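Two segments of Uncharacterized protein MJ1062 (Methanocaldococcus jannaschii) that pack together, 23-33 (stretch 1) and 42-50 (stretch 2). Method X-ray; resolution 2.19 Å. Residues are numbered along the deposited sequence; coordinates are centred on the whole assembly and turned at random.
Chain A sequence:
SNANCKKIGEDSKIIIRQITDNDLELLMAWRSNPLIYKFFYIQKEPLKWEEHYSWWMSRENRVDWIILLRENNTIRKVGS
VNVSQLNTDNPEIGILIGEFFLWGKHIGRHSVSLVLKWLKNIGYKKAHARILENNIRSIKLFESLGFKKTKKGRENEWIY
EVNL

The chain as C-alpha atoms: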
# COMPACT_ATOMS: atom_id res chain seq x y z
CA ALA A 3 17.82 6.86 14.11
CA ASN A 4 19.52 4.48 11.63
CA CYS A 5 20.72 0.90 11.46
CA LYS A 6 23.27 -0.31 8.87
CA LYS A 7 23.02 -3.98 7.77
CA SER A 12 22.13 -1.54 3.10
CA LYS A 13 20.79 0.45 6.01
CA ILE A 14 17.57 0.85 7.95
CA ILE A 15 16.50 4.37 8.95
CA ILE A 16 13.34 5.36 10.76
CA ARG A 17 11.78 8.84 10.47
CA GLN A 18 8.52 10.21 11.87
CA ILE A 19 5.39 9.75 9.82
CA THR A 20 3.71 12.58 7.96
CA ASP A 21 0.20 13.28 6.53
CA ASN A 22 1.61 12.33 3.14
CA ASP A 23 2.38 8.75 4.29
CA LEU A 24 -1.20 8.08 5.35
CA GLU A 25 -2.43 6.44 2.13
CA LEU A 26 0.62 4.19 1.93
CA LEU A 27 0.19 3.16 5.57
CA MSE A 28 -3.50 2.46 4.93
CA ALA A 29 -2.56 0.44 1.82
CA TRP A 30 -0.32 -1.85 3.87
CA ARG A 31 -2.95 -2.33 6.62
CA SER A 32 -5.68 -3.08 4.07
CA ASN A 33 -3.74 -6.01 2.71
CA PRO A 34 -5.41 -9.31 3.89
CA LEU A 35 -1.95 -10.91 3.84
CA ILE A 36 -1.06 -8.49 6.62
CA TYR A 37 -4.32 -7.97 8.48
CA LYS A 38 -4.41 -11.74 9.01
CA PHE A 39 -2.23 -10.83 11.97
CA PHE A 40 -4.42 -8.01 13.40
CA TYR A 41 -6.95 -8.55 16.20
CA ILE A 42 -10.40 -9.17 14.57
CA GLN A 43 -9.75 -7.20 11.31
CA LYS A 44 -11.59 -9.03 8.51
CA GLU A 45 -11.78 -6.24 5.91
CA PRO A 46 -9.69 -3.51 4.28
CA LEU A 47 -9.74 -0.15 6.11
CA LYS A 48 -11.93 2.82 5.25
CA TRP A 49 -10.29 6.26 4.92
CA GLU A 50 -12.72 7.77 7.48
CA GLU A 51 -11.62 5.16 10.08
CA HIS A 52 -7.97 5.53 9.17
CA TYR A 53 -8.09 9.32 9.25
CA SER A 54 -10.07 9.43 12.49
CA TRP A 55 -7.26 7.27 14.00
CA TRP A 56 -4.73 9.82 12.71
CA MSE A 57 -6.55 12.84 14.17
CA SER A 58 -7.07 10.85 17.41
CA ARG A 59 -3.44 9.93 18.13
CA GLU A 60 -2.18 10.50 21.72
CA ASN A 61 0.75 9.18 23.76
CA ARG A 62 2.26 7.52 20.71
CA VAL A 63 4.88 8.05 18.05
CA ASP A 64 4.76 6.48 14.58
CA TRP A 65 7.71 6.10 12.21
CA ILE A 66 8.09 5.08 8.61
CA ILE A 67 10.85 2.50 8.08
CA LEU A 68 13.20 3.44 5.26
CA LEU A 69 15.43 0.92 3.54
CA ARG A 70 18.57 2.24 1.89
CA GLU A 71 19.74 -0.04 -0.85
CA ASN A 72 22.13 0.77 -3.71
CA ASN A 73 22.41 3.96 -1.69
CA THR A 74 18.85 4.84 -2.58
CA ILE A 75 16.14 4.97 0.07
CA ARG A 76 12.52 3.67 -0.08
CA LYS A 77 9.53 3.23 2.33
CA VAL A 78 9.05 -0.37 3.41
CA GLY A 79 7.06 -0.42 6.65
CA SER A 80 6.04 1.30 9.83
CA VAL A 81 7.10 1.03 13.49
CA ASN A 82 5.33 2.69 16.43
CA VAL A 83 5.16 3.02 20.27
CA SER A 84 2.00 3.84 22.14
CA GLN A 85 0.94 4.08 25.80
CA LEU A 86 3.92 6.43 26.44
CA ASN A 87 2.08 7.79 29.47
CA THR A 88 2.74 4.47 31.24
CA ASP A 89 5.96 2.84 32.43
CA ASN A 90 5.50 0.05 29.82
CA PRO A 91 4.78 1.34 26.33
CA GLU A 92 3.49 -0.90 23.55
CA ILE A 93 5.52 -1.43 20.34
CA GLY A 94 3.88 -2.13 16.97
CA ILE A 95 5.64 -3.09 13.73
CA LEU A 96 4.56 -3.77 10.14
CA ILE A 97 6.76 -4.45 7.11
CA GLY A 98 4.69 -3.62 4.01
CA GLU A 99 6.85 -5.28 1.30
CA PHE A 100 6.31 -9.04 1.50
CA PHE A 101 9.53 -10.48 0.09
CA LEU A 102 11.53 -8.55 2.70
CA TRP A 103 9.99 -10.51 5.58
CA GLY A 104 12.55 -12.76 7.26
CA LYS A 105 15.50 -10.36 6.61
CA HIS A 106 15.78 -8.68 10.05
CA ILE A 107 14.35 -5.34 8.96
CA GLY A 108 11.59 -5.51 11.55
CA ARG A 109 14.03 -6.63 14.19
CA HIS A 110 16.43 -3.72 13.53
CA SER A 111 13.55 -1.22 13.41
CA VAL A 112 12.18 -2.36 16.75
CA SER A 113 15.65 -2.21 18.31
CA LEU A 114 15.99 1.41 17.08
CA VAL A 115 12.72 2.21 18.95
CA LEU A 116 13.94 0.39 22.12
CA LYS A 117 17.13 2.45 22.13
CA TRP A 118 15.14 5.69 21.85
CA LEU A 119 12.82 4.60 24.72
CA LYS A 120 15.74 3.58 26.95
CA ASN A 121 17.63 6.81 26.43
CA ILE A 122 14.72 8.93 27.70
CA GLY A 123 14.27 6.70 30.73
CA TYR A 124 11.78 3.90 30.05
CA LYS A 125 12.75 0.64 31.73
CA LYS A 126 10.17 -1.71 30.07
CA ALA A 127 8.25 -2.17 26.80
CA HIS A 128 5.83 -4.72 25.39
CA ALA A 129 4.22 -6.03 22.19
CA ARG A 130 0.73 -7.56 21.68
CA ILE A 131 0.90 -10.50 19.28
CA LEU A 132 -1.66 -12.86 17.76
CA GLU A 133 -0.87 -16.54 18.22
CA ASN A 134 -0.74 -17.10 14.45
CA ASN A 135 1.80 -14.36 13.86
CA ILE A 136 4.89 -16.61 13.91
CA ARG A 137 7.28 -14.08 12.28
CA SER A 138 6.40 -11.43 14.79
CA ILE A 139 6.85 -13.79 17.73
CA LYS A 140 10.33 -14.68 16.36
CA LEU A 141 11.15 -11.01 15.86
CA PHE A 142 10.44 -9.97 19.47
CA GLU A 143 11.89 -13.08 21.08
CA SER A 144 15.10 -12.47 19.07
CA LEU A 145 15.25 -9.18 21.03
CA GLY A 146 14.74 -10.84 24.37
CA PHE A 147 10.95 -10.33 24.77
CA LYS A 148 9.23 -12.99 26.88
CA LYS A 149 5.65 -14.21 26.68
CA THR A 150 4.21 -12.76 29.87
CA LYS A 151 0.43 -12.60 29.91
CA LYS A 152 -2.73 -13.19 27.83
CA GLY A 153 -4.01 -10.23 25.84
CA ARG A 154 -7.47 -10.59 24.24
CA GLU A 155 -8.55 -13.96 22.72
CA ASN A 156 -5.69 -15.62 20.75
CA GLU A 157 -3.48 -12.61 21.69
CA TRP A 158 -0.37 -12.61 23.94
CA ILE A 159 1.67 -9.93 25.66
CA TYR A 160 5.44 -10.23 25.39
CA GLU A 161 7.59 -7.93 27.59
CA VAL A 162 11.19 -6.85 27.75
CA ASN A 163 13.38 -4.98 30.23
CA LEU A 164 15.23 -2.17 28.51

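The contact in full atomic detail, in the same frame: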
# COMPACT_ATOMS: atom_id res chain seq x y z
N ASP A 23 2.11 10.19 4.21
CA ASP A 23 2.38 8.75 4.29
C ASP A 23 1.12 7.96 4.57
O ASP A 23 1.14 6.74 4.58
CB ASP A 23 3.39 8.45 5.42
CG ASP A 23 4.77 9.11 5.19
OD1 ASP A 23 5.32 9.75 6.13
OD2 ASP A 23 5.30 9.00 4.08
N LEU A 24 0.01 8.68 4.78
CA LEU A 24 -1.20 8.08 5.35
C LEU A 24 -1.83 7.04 4.44
O LEU A 24 -2.29 5.98 4.93
CB LEU A 24 -2.22 9.15 5.72
CG LEU A 24 -2.05 9.89 7.05
CD1 LEU A 24 -3.15 10.92 7.22
CD2 LEU A 24 -2.06 8.94 8.24
N GLU A 25 -1.84 7.33 3.14
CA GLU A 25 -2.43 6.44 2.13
C GLU A 25 -1.59 5.19 1.97
O GLU A 25 -2.13 4.13 1.76
CB GLU A 25 -2.63 7.12 0.77
CG GLU A 25 -3.46 8.45 0.79
CD GLU A 25 -2.55 9.69 0.90
OE1 GLU A 25 -1.69 9.73 1.81
OE2 GLU A 25 -2.68 10.61 0.07
N LEU A 26 -0.27 5.33 2.04
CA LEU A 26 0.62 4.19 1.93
C LEU A 26 0.47 3.28 3.15
O LEU A 26 0.33 2.06 3.01
CB LEU A 26 2.07 4.63 1.78
CG LEU A 26 3.15 3.58 1.91
CD1 LEU A 26 2.95 2.50 0.86
CD2 LEU A 26 4.53 4.26 1.67
N LEU A 27 0.48 3.89 4.34
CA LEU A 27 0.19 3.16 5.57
C LEU A 27 -1.16 2.47 5.50
O LEU A 27 -1.27 1.28 5.81
CB LEU A 27 0.30 4.06 6.80
CG LEU A 27 0.10 3.30 8.14
CD1 LEU A 27 1.24 2.29 8.49
CD2 LEU A 27 -0.18 4.26 9.34
N MSE A 28 -2.20 3.16 5.07
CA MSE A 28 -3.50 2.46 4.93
C MSE A 28 -3.41 1.30 3.92
O MSE A 28 -4.02 0.27 4.13
CB MSE A 28 -4.62 3.41 4.52
CG MSE A 28 -5.97 2.73 4.48
SE MSE A 28 -7.41 4.00 4.06
CE MSE A 28 -6.63 4.74 2.43
N ALA A 29 -2.67 1.48 2.85
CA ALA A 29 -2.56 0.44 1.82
C ALA A 29 -1.91 -0.86 2.34
O ALA A 29 -2.35 -1.97 2.01
CB ALA A 29 -1.83 0.96 0.60
N TRP A 30 -0.90 -0.71 3.18
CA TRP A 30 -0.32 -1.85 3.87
C TRP A 30 -1.32 -2.53 4.83
O TRP A 30 -1.46 -3.74 4.82
CB TRP A 30 0.89 -1.41 4.65
CG TRP A 30 2.06 -1.03 3.81
CD1 TRP A 30 2.42 -1.54 2.57
CD2 TRP A 30 3.07 -0.08 4.17
NE1 TRP A 30 3.60 -0.95 2.14
CE2 TRP A 30 4.02 -0.05 3.11
CE3 TRP A 30 3.27 0.74 5.30
CZ2 TRP A 30 5.15 0.78 3.14
CZ3 TRP A 30 4.38 1.57 5.32
CH2 TRP A 30 5.33 1.57 4.25
N ARG A 31 -2.00 -1.75 5.65
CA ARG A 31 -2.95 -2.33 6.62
C ARG A 31 -4.23 -2.91 6.03
O ARG A 31 -5.02 -3.54 6.76
CB ARG A 31 -3.32 -1.27 7.68
CG ARG A 31 -2.10 -0.77 8.45
CD ARG A 31 -2.53 0.03 9.68
NE ARG A 31 -2.50 -0.81 10.89
CZ ARG A 31 -3.54 -1.50 11.37
NH1 ARG A 31 -3.37 -2.22 12.47
NH2 ARG A 31 -4.73 -1.46 10.76
N SER A 32 -4.48 -2.61 4.76
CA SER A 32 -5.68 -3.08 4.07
C SER A 32 -5.35 -4.31 3.26
O SER A 32 -6.18 -4.82 2.55
CB SER A 32 -6.28 -1.99 3.19
OG SER A 32 -6.58 -0.81 3.95
N ASN A 33 -4.12 -4.79 3.37
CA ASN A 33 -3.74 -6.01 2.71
C ASN A 33 -4.05 -7.22 3.60
O ASN A 33 -3.48 -7.34 4.68
CB ASN A 33 -2.25 -5.95 2.35
CG ASN A 33 -1.86 -6.98 1.33
OD1 ASN A 33 -2.28 -8.12 1.40
ND2 ASN A 33 -1.02 -6.59 0.39
N ILE A 42 -9.08 -9.23 15.23
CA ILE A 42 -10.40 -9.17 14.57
C ILE A 42 -10.60 -8.43 13.21
O ILE A 42 -11.73 -8.40 12.72
CB ILE A 42 -11.53 -8.73 15.54
CG1 ILE A 42 -11.69 -7.19 15.55
CG2 ILE A 42 -11.39 -9.42 16.90
CD1 ILE A 42 -11.25 -6.52 16.77
N GLN A 43 -9.55 -7.85 12.61
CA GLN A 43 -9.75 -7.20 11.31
C GLN A 43 -10.08 -8.29 10.28
O GLN A 43 -9.37 -9.29 10.19
CB GLN A 43 -8.54 -6.37 10.88
CG GLN A 43 -8.80 -5.41 9.71
CD GLN A 43 -7.58 -4.53 9.36
OE1 GLN A 43 -6.76 -4.23 10.22
NE2 GLN A 43 -7.45 -4.14 8.10
N LYS A 44 -11.16 -8.08 9.53
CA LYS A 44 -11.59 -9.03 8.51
C LYS A 44 -11.82 -8.35 7.18
O LYS A 44 -12.34 -8.98 6.26
CB LYS A 44 -12.91 -9.71 8.92
CG LYS A 44 -12.94 -10.20 10.35
CD LYS A 44 -13.21 -11.69 10.44
CE LYS A 44 -11.92 -12.46 10.66
NZ LYS A 44 -12.16 -13.93 10.62
N GLU A 45 -11.45 -7.07 7.09
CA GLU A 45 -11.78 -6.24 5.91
C GLU A 45 -10.71 -5.18 5.71
O GLU A 45 -10.02 -4.82 6.66
CB GLU A 45 -13.13 -5.53 6.09
CG GLU A 45 -14.39 -6.42 6.14
CD GLU A 45 -14.64 -7.26 4.87
OE1 GLU A 45 -13.99 -6.99 3.83
OE2 GLU A 45 -15.49 -8.17 4.91
N PRO A 46 -10.56 -4.66 4.47
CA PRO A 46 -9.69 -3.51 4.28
C PRO A 46 -10.21 -2.32 5.10
O PRO A 46 -11.38 -2.29 5.48
CB PRO A 46 -9.82 -3.21 2.78
CG PRO A 46 -10.27 -4.46 2.19
CD PRO A 46 -11.18 -5.08 3.20
N LEU A 47 -9.35 -1.34 5.35
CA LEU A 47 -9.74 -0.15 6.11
C LEU A 47 -10.55 0.83 5.29
O LEU A 47 -10.49 0.81 4.07
CB LEU A 47 -8.48 0.55 6.60
CG LEU A 47 -7.89 0.27 7.98
CD1 LEU A 47 -8.19 -1.13 8.53
CD2 LEU A 47 -6.41 0.59 7.98
N LYS A 48 -11.31 1.70 5.95
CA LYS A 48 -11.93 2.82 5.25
C LYS A 48 -11.15 4.09 5.62
O LYS A 48 -10.69 4.22 6.75
CB LYS A 48 -13.41 2.95 5.62
CG LYS A 48 -14.15 1.63 5.43
CD LYS A 48 -15.65 1.76 5.66
CE LYS A 48 -16.23 0.38 5.86
NZ LYS A 48 -17.70 0.44 6.02
N TRP A 49 -10.98 5.00 4.66
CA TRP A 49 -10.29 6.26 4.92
C TRP A 49 -10.84 6.96 6.19
O TRP A 49 -10.05 7.35 7.06
CB TRP A 49 -10.37 7.18 3.71
CG TRP A 49 -9.72 8.53 3.95
CD1 TRP A 49 -10.35 9.72 4.12
CD2 TRP A 49 -8.31 8.80 4.03
NE1 TRP A 49 -9.43 10.73 4.31
CE2 TRP A 49 -8.17 10.18 4.27
CE3 TRP A 49 -7.15 8.00 3.93
CZ2 TRP A 49 -6.91 10.80 4.39
CZ3 TRP A 49 -5.90 8.61 4.08
CH2 TRP A 49 -5.79 10.00 4.30
N GLU A 50 -12.15 7.08 6.32
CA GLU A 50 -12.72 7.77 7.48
C GLU A 50 -12.22 7.17 8.81
O GLU A 50 -11.83 7.91 9.70
CB GLU A 50 -14.25 7.86 7.41
CG GLU A 50 -14.95 6.56 7.74
CD GLU A 50 -15.97 6.17 6.70
OE1 GLU A 50 -17.17 6.43 6.94
OE2 GLU A 50 -15.55 5.60 5.64
O HOH W 1 -8.47 0.43 2.10

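The end of a helix leaves backbone carbonyls without helical partners, and a neighbouring loop can bind there; this pair of segments is a compact example. Stretch 1 forms a helix over 24–31, whereas stretch 2 is loop or turn, with P46 to K48 extended, until a new helix begins at W49. The two backbones come closest, by CA, just past the end of the first helix, with the CA atoms of S32 and P46 4.0 Å apart.

Polar contacts gather at that end. The Q43 side chain, extended with chi1 and chi2 both t, donates from NE2 to R31 O (2.8 Å) and also to E45 O (3.0 Å), so one amide ties the helix terminus to its own loop. S32 suits its site because a hydroxyl can both give and receive: OG donates to M28 O (2.8 Å) and accepts from L47 N (3.1 Å). Water 1 donates to both S32 OG (2.9 Å) and L47 O (2.8 Å), bridging the segments.

Apolar packing extends the contact back along the helix, where L24 and M28 are buried and W49 remains partly exposed; the two stretches together bury 464 Å². L24 and M28, one turn apart, both point toward stretch 2. Selenomethionine M28 sets CG 3.9 Å from L47 CB, while its flexible end brings CE to the edge of the W49 ring, 3.6 Å from CE3. The broad indole also reaches L24, whose CB lies 3.9 Å from W49 CH2.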